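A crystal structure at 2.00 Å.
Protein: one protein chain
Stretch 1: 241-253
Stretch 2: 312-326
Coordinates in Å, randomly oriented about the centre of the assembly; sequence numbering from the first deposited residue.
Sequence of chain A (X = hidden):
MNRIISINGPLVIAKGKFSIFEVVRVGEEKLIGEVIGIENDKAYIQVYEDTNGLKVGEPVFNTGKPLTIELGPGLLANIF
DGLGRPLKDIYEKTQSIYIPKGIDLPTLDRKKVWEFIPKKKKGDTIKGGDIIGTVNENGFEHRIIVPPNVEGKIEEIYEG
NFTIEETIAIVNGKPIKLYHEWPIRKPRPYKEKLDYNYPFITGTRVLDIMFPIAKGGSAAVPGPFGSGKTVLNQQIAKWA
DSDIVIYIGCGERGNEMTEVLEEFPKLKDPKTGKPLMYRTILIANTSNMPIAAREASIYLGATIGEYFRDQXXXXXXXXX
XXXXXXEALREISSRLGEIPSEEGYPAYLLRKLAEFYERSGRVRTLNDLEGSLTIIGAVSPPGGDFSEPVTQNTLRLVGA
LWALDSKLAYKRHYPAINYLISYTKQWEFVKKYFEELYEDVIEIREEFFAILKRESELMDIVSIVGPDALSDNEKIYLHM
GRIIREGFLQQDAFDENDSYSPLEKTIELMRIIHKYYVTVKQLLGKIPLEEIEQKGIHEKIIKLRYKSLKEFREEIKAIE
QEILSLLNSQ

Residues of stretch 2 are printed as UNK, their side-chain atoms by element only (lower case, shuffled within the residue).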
ATOM      1  N   ASP A 241       6.635  -3.174 -43.229  1.00 38.58           N
ATOM      2  CA  ASP A 241       6.116  -3.682 -44.488  1.00 38.38           C
ATOM      3  C   ASP A 241       4.600  -3.505 -44.452  1.00 50.19           C
ATOM      4  O   ASP A 241       3.875  -4.343 -43.911  1.00 61.74           O
ATOM      5  CB  ASP A 241       6.500  -5.152 -44.644  1.00 44.28           C
ATOM      6  CG  ASP A 241       6.289  -5.671 -46.052  1.00 73.29           C
ATOM      7  OD1 ASP A 241       6.045  -4.855 -46.965  1.00 73.76           O
ATOM      8  OD2 ASP A 241       6.377  -6.903 -46.244  1.00 93.10           O
ATOM      9  N   SER A 242       4.126  -2.396 -45.014  1.00 44.28           N
ATOM     10  CA  SER A 242       2.718  -2.021 -44.912  1.00 39.20           C
ATOM     11  C   SER A 242       2.321  -1.065 -46.032  1.00 38.18           C
ATOM     12  O   SER A 242       3.147  -0.283 -46.508  1.00 44.33           O
ATOM     13  CB  SER A 242       2.452  -1.368 -43.550  1.00 43.70           C
ATOM     14  OG  SER A 242       1.073  -1.105 -43.360  1.00 46.54           O
ATOM     15  N   ASP A 243       1.058  -1.127 -46.447  1.00 35.38           N
ATOM     16  CA  ASP A 243       0.544  -0.210 -47.461  1.00 33.81           C
ATOM     17  C   ASP A 243       0.284   1.166 -46.859  1.00 35.58           C
ATOM     18  O   ASP A 243       0.607   2.194 -47.456  1.00 36.69           O
ATOM     19  CB  ASP A 243      -0.754  -0.752 -48.067  1.00 33.20           C
ATOM     20  CG  ASP A 243      -0.552  -2.054 -48.816  1.00 46.39           C
ATOM     21  OD1 ASP A 243       0.425  -2.154 -49.589  1.00 48.94           O
ATOM     22  OD2 ASP A 243      -1.370  -2.980 -48.626  1.00 42.30           O
ATOM     23  N   ILE A 244      -0.300   1.170 -45.664  1.00 30.96           N
ATOM     24  CA  ILE A 244      -0.682   2.405 -44.989  1.00 31.46           C
ATOM     25  C   ILE A 244      -0.190   2.397 -43.541  1.00 31.94           C
ATOM     26  O   ILE A 244      -0.268   1.374 -42.859  1.00 32.91           O
ATOM     27  CB  ILE A 244      -2.218   2.594 -45.009  1.00 32.35           C
ATOM     28  CG1 ILE A 244      -2.720   2.736 -46.448  1.00 36.53           C
ATOM     29  CG2 ILE A 244      -2.629   3.812 -44.197  1.00 34.72           C
ATOM     30  CD1 ILE A 244      -2.206   3.979 -47.144  1.00 36.92           C
ATOM     31  N   VAL A 245       0.331   3.534 -43.085  1.00 34.05           N
ATOM     32  CA  VAL A 245       0.740   3.700 -41.694  1.00 35.08           C
ATOM     33  C   VAL A 245      -0.036   4.848 -41.059  1.00 38.01           C
ATOM     34  O   VAL A 245      -0.069   5.958 -41.595  1.00 30.13           O
ATOM     35  CB  VAL A 245       2.250   3.986 -41.580  1.00 37.12           C
ATOM     36  CG1 VAL A 245       2.627   4.309 -40.142  1.00 42.27           C
ATOM     37  CG2 VAL A 245       3.051   2.805 -42.077  1.00 34.59           C
ATOM     38  N   ILE A 246      -0.670   4.580 -39.924  1.00 33.94           N
ATOM     39  CA  ILE A 246      -1.359   5.623 -39.176  1.00 34.42           C
ATOM     40  C   ILE A 246      -0.712   5.801 -37.810  1.00 30.31           C
ATOM     41  O   ILE A 246      -0.728   4.886 -36.984  1.00 33.84           O
ATOM     42  CB  ILE A 246      -2.846   5.289 -39.003  1.00 33.14           C
ATOM     43  CG1 ILE A 246      -3.510   5.200 -40.376  1.00 44.64           C
ATOM     44  CG2 ILE A 246      -3.539   6.338 -38.146  1.00 35.28           C
ATOM     45  CD1 ILE A 246      -4.828   4.495 -40.359  1.00 40.70           C
ATOM     46  N   TYR A 247      -0.131   6.974 -37.577  1.00 32.21           N
ATOM     47  CA  TYR A 247       0.493   7.262 -36.292  1.00 28.94           C
ATOM     48  C   TYR A 247      -0.411   8.160 -35.457  1.00 34.70           C
ATOM     49  O   TYR A 247      -0.686   9.301 -35.836  1.00 34.87           O
ATOM     50  CB  TYR A 247       1.863   7.924 -36.480  1.00 30.01           C
ATOM     51  CG  TYR A 247       2.728   7.858 -35.242  1.00 46.78           C
ATOM     52  CD1 TYR A 247       2.604   8.799 -34.232  1.00 46.62           C
ATOM     53  CD2 TYR A 247       3.668   6.850 -35.085  1.00 48.31           C
ATOM     54  CE1 TYR A 247       3.390   8.737 -33.099  1.00 49.23           C
ATOM     55  CE2 TYR A 247       4.459   6.781 -33.957  1.00 38.95           C
ATOM     56  CZ  TYR A 247       4.315   7.726 -32.968  1.00 62.16           C
ATOM     57  OH  TYR A 247       5.102   7.659 -31.841  1.00 58.03           O
ATOM     58  N   ILE A 248      -0.874   7.641 -34.325  1.00 30.71           N
ATOM     59  CA  ILE A 248      -1.704   8.423 -33.421  1.00 34.08           C
ATOM     60  C   ILE A 248      -0.887   8.942 -32.244  1.00 39.35           C
ATOM     61  O   ILE A 248      -0.469   8.172 -31.374  1.00 33.27           O
ATOM     62  CB  ILE A 248      -2.890   7.601 -32.877  1.00 34.01           C
ATOM     63  CG1 ILE A 248      -3.601   6.865 -34.016  1.00 35.84           C
ATOM     64  CG2 ILE A 248      -3.864   8.503 -32.135  1.00 35.70           C
ATOM     65  CD1 ILE A 248      -4.784   6.029 -33.559  1.00 33.62           C
ATOM     66  N   GLY A 249      -0.656  10.250 -32.222  1.00 35.25           N
ATOM     67  CA  GLY A 249      -0.046  10.889 -31.073  1.00 34.56           C
ATOM     68  C   GLY A 249      -1.122  11.221 -30.060  1.00 47.06           C
ATOM     69  O   GLY A 249      -1.744  12.283 -30.128  1.00 40.11           O
ATOM     70  N   CYS A 250      -1.346  10.302 -29.126  1.00 39.95           N
ATOM     71  CA  CYS A 250      -2.399  10.454 -28.134  1.00 34.42           C
ATOM     72  C   CYS A 250      -1.837  10.997 -26.824  1.00 34.79           C
ATOM     73  O   CYS A 250      -1.282  10.247 -26.023  1.00 33.20           O
ATOM     74  CB  CYS A 250      -3.097   9.111 -27.903  1.00 32.72           C
ATOM     75  SG  CYS A 250      -4.469   9.148 -26.724  1.00 39.46           S
ATOM     76  N   GLY A 251      -1.974  12.307 -26.622  1.00 31.11           N
ATOM     77  CA  GLY A 251      -1.579  12.944 -25.380  1.00 30.88           C
ATOM     78  C   GLY A 251      -0.084  13.011 -25.123  1.00 35.56           C
ATOM     79  O   GLY A 251       0.339  13.036 -23.967  1.00 37.10           O
ATOM     80  N   GLU A 252       0.715  13.050 -26.189  1.00 35.78           N
ATOM     81  CA  GLU A 252       2.172  13.139 -26.050  1.00 42.75           C
ATOM     82  C   GLU A 252       2.732  14.484 -26.517  1.00 44.75           C
ATOM     83  O   GLU A 252       1.991  15.459 -26.630  1.00 34.40           O
ATOM     84  CB  GLU A 252       2.860  11.983 -26.784  1.00 35.54           C
ATOM     85  CG  GLU A 252       2.587  10.618 -26.173  1.00 37.04           C
ATOM     86  CD  GLU A 252       3.139  10.483 -24.765  1.00 46.69           C
ATOM     87  OE1 GLU A 252       4.269  10.954 -24.516  1.00 46.19           O
ATOM     88  OE2 GLU A 252       2.443   9.905 -23.902  1.00 50.57           O
ATOM     89  N   ARG A 253       4.038  14.530 -26.780  1.00 34.93           N
ATOM     90  CA  ARG A 253       4.725  15.793 -27.076  1.00 30.53           C
ATOM     91  C   ARG A 253       4.450  16.330 -28.480  1.00 29.57           C
ATOM     92  O   ARG A 253       4.420  15.571 -29.453  1.00 39.87           O
ATOM     93  CB  ARG A 253       6.239  15.651 -26.868  1.00 33.91           C
ATOM     94  CG  ARG A 253       6.637  15.267 -25.444  1.00 41.84           C
ATOM     95  CD  ARG A 253       8.147  15.122 -25.287  1.00 30.59           C
ATOM     96  NE  ARG A 253       8.497  14.604 -23.964  1.00 34.77           N
ATOM     97  CZ  ARG A 253       8.612  13.312 -23.671  1.00 39.54           C
ATOM     98  NH1 ARG A 253       8.420  12.399 -24.611  1.00 39.82           N
ATOM     99  NH2 ARG A 253       8.924  12.931 -22.443  1.00 38.45           N
ATOM    100  N   UNK A 312      -8.769  -3.458 -49.188  1.00 31.43           N
ATOM    101  CA  UNK A 312      -7.952  -4.628 -49.457  1.00 33.09           C
ATOM    102  C   UNK A 312      -6.479  -4.334 -49.258  1.00 35.02           C
ATOM    103  O   UNK A 312      -5.619  -4.919 -49.921  1.00 37.23           O
ATOM    104  N   UNK A 313      -6.186  -3.423 -48.336  1.00 33.40           N
ATOM    105  CA  UNK A 313      -4.808  -3.055 -48.041  1.00 34.30           C
ATOM    106  C   UNK A 313      -4.392  -3.516 -46.646  1.00 37.53           C
ATOM    107  O   UNK A 313      -5.235  -3.829 -45.802  1.00 32.35           O
ATOM    108  c   UNK A 313      -4.487  -0.063 -52.201  1.00 47.79           C
ATOM    109  c   UNK A 313      -5.529  -0.126 -50.053  1.00 34.88           C
ATOM    110  c   UNK A 313      -3.577  -1.422 -50.464  1.00 42.06           C
ATOM    111  c   UNK A 313      -3.529  -0.950 -51.763  1.00 44.53           C
ATOM    112  c   UNK A 313      -5.490   0.353 -51.352  1.00 40.10           C
ATOM    113  c   UNK A 313      -4.581  -1.027 -49.592  1.00 39.85           C
ATOM    114  c   UNK A 313      -4.619  -1.539 -48.167  1.00 39.20           C
ATOM    115  o   UNK A 313      -4.436   0.407 -53.493  1.00 44.89           O
ATOM    116  N   UNK A 314      -3.083  -3.562 -46.413  1.00 32.46           N
ATOM    117  CA  UNK A 314      -2.554  -3.847 -45.085  1.00 37.87           C
ATOM    118  C   UNK A 314      -2.229  -2.523 -44.405  1.00 35.33           C
ATOM    119  O   UNK A 314      -1.594  -1.646 -44.997  1.00 35.69           O
ATOM    120  c   UNK A 314      -1.309  -4.729 -45.168  1.00 38.87           C
ATOM    121  o   UNK A 314      -0.243  -4.056 -45.807  1.00 47.95           O
ATOM    122  N   UNK A 315      -2.690  -2.377 -43.166  1.00 33.07           N
ATOM    123  CA  UNK A 315      -2.563  -1.127 -42.430  1.00 28.42           C
ATOM    124  C   UNK A 315      -1.952  -1.402 -41.059  1.00 31.51           C
ATOM    125  O   UNK A 315      -2.204  -2.451 -40.459  1.00 30.56           O
ATOM    126  c   UNK A 315      -3.811   0.910 -41.593  1.00 33.34           C
ATOM    127  c   UNK A 315      -4.678  -0.354 -43.552  1.00 37.38           C
ATOM    128  c   UNK A 315      -3.948  -0.466 -42.231  1.00 30.85           C
ATOM    129  N   UNK A 316      -1.132  -0.473 -40.578  1.00 32.26           N
ATOM    130  CA  UNK A 316      -0.677  -0.515 -39.193  1.00 32.55           C
ATOM    131  C   UNK A 316      -1.043   0.779 -38.474  1.00 32.21           C
ATOM    132  O   UNK A 316      -0.854   1.873 -39.007  1.00 34.72           O
ATOM    133  c   UNK A 316       1.283  -0.775 -37.615  1.00 37.86           C
ATOM    134  c   UNK A 316       0.842  -0.805 -39.072  1.00 38.09           C
ATOM    135  c   UNK A 316       1.647   0.180 -39.889  1.00 38.40           C
ATOM    136  N   UNK A 317      -1.603   0.644 -37.276  1.00 31.38           N
ATOM    137  CA  UNK A 317      -1.872   1.794 -36.425  1.00 33.68           C
ATOM    138  C   UNK A 317      -0.936   1.772 -35.226  1.00 37.65           C
ATOM    139  O   UNK A 317      -0.881   0.780 -34.497  1.00 32.60           O
ATOM    140  c   UNK A 317      -3.496   2.818 -34.809  1.00 38.52           C
ATOM    141  c   UNK A 317      -4.280   2.121 -37.051  1.00 35.48           C
ATOM    142  c   UNK A 317      -3.329   1.802 -35.920  1.00 37.27           C
ATOM    143  N   UNK A 318      -0.187   2.856 -35.043  1.00 32.66           N
ATOM    144  CA  UNK A 318       0.629   3.034 -33.846  1.00 34.82           C
ATOM    145  C   UNK A 318      -0.045   4.043 -32.922  1.00 40.78           C
ATOM    146  O   UNK A 318      -0.326   5.171 -33.331  1.00 39.31           O
ATOM    147  n   UNK A 318       3.456   1.604 -34.628  1.00 41.71           N
ATOM    148  c   UNK A 318       2.759   2.597 -35.170  1.00 46.06           C
ATOM    149  o   UNK A 318       2.697   2.779 -36.386  1.00 51.04           O
ATOM    150  c   UNK A 318       2.038   3.523 -34.204  1.00 41.71           C
ATOM    151  N   UNK A 319      -0.309   3.644 -31.683  1.00 31.50           N
ATOM    152  CA  UNK A 319      -0.955   4.537 -30.719  1.00 30.64           C
ATOM    153  C   UNK A 319      -0.031   4.856 -29.546  1.00 40.45           C
ATOM    154  O   UNK A 319       0.298   3.976 -28.750  1.00 36.21           O
ATOM    155  c   UNK A 319      -2.257   3.932 -30.223  1.00 33.96           C
ATOM    156  N   UNK A 320       0.362   6.123 -29.440  1.00 35.77           N
ATOM    157  CA  UNK A 320       1.334   6.578 -28.450  1.00 33.97           C
ATOM    158  C   UNK A 320       0.798   7.842 -27.777  1.00 34.18           C
ATOM    159  O   UNK A 320       0.860   8.919 -28.364  1.00 34.43           O
ATOM    160  c   UNK A 320       3.753   7.361 -28.227  1.00 42.16           C
ATOM    161  o   UNK A 320       4.704   8.017 -28.712  1.00 41.60           O
ATOM    162  o   UNK A 320       3.683   7.078 -27.012  1.00 35.47           O
ATOM    163  c   UNK A 320       2.661   6.879 -29.166  1.00 33.09           C
ATOM    164  N   UNK A 321       0.270   7.734 -26.559  1.00 33.16           N
ATOM    165  CA  UNK A 321       0.230   6.498 -25.783  1.00 31.54           C
ATOM    166  C   UNK A 321      -1.184   6.221 -25.270  1.00 34.06           C
ATOM    167  O   UNK A 321      -1.939   7.152 -24.981  1.00 31.34           O
ATOM    168  c   UNK A 321       1.200   6.607 -24.603  1.00 33.53           C
ATOM    169  o   UNK A 321       0.789   5.790 -23.523  1.00 39.95           O
ATOM    170  N   UNK A 322      -1.537   4.943 -25.141  1.00 36.24           N
ATOM    171  CA  UNK A 322      -2.882   4.556 -24.705  1.00 35.51           C
ATOM    172  C   UNK A 322      -3.190   4.919 -23.253  1.00 37.91           C
ATOM    173  O   UNK A 322      -4.353   5.033 -22.870  1.00 32.70           O
ATOM    174  c   UNK A 322      -2.999   2.697 -26.387  1.00 31.42           C
ATOM    175  c   UNK A 322      -3.148   3.052 -24.920  1.00 38.35           C
ATOM    176  o   UNK A 322      -2.224   2.281 -24.142  1.00 35.24           O
ATOM    177  N   UNK A 323      -2.151   5.094 -22.447  1.00 30.52           N
ATOM    178  CA  UNK A 323      -2.325   5.522 -21.064  1.00 26.10           C
ATOM    179  C   UNK A 323      -2.964   6.911 -20.954  1.00 35.74           C
ATOM    180  O   UNK A 323      -3.662   7.204 -19.983  1.00 32.01           O
ATOM    181  o   UNK A 323      -0.419   4.209 -20.351  1.00 32.97           O
ATOM    182  c   UNK A 323      -0.985   5.505 -20.328  1.00 35.81           C
ATOM    183  N   UNK A 324      -2.726   7.761 -21.949  1.00 28.70           N
ATOM    184  CA  UNK A 324      -3.270   9.119 -21.939  1.00 31.09           C
ATOM    185  C   UNK A 324      -4.771   9.093 -22.208  1.00 26.19           C
ATOM    186  O   UNK A 324      -5.522   9.917 -21.687  1.00 32.99           O
ATOM    187  n   UNK A 324       2.809   9.469 -20.243  1.00 39.84           N
ATOM    188  n   UNK A 324       0.885  10.040 -21.359  1.00 46.27           N
ATOM    189  c   UNK A 324      -0.555  10.245 -21.479  1.00 41.18           C
ATOM    190  n   UNK A 324       0.788   9.371 -19.160  1.00 35.18           N
ATOM    191  c   UNK A 324       1.494   9.628 -20.253  1.00 46.14           C
ATOM    192  c   UNK A 324      -1.037   9.956 -22.886  1.00 31.34           C
ATOM    193  c   UNK A 324      -2.558   9.992 -22.978  1.00 34.96           C
ATOM    194  N   UNK A 325      -5.192   8.139 -23.033  1.00 27.71           N
ATOM    195  CA  UNK A 325      -6.606   7.894 -23.299  1.00 31.45           C
ATOM    196  C   UNK A 325      -7.265   7.386 -22.023  1.00 38.42           C
ATOM    197  O   UNK A 325      -8.372   7.798 -21.676  1.00 34.41           O
ATOM    198  c   UNK A 325      -9.869   4.907 -25.182  1.00 32.67           C
ATOM    199  c   UNK A 325      -8.464   5.010 -25.164  1.00 31.88           C
ATOM    200  c   UNK A 325      -9.758   2.718 -26.067  1.00 35.85           C
ATOM    201  n   UNK A 325     -10.372   6.086 -24.697  1.00 32.31           N
ATOM    202  c   UNK A 325      -8.361   2.791 -26.063  1.00 35.75           C
ATOM    203  c   UNK A 325      -6.747   6.873 -24.441  1.00 32.18           C
ATOM    204  c   UNK A 325      -9.328   6.923 -24.379  1.00 39.29           C
ATOM    205  c   UNK A 325     -10.529   3.762 -25.631  1.00 37.58           C
ATOM    206  c   UNK A 325      -7.704   3.926 -25.616  1.00 36.98           C
ATOM    207  c   UNK A 325      -8.137   6.309 -24.649  1.00 35.71           C
ATOM    208  N   UNK A 326      -6.570   6.505 -21.312  1.00 36.56           N
ATOM    209  CA  UNK A 326      -7.062   6.005 -20.035  1.00 35.07           C
ATOM    210  C   UNK A 326      -7.231   7.133 -19.019  1.00 35.03           C
ATOM    211  O   UNK A 326      -8.189   7.135 -18.244  1.00 35.11           O
ATOM    212  c   UNK A 326      -6.138   4.934 -19.494  1.00 39.08           C
TER
HETATM  213  O   HOH W   1       5.768   7.890 -25.196  1.00 34.38           O

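Position 312 has no side-chain atoms, so it is Gly312; its positive phi closes a Schellman motif after a helix and would jam a CB against the preceding carbonyl. Position 313 carries one carbon, then a six-carbon ring bearing an oxygen: Tyr313, whose ring edge meets Asp243 OD2, with CD1 3.3 Å away.

At 314 a carbon bears one oxygen, and that oxygen lies 3.3 Å from Asp243 N. This is Ser314, small and polar: OG accepts from Asp243 N and gives a weak bond to OD2, while Ser314 N donates to Asp243 OD2 at 2.9 Å.

Position 315 has one carbon carrying two others, packed near Ile244 and Ile246: Val315, whose CG1 lies 3.9 Å from Ile246 CD1. Position 316 has the same fork on the other face, beside Val245: Val316, with CG1 3.7 Å from Val245 CG2. A third fork, at 317, sits near Ile246 and Ile248: Val317, whose CG1 is 3.7 Å from Ile248 CD1. Branching at CB suits all three to an extended, buried strand.

At 318 two carbons end in an oxygen and a nitrogen, alongside the ring of Tyr247: Asn318. Its CB lies 3.8 Å from Tyr247 CD2, and its ND2 is bonded elsewhere in the structure. Position 319 has a single carbon, hence Ala319, a small residue on the face of Ile248.

Position 320 has two carbons, the second carrying two oxygens: Asp320. OD2 accepts a weak bond from Tyr247 OH at 3.2 Å; OD1 accepts from a water that also donates weakly to Glu252 OE1, linking two neighbouring acids.

At 321, after a cis peptide, one carbon bears one oxygen near Glu252: Ser321, whose OG accepts from the backbone N of 323 and caps the helix. Position 322 has a carbon carrying an oxygen and a carbon, Thr322; position 323 has one carbon and one oxygen, Ser323. Neither touches stretch 1.

Position 324 has three carbons, a nitrogen, then a carbon with two more nitrogens: Arg324. NE forms a salt bridge with Glu252 OE2 at 3.0 Å, and a CB on Gly251 would clash with Arg324 CB. Position 325 bears fused rings with one nitrogen: Trp325, its CB 3.9 Å from Cys250 SG. Position 326, one carbon, is Ala326, out of reach.

The contact is a parallel pairing of strands 244-250 and 314-320. Ile246 N donates to Val316 O and Asn318 N to Ile246 O, both at 2.9 Å, within a longer ladder. Apolar packing supports this ladder, and charged and polar groups secure its ends.

Stretch 2 312-326: GYSVVVNADSTSRWA
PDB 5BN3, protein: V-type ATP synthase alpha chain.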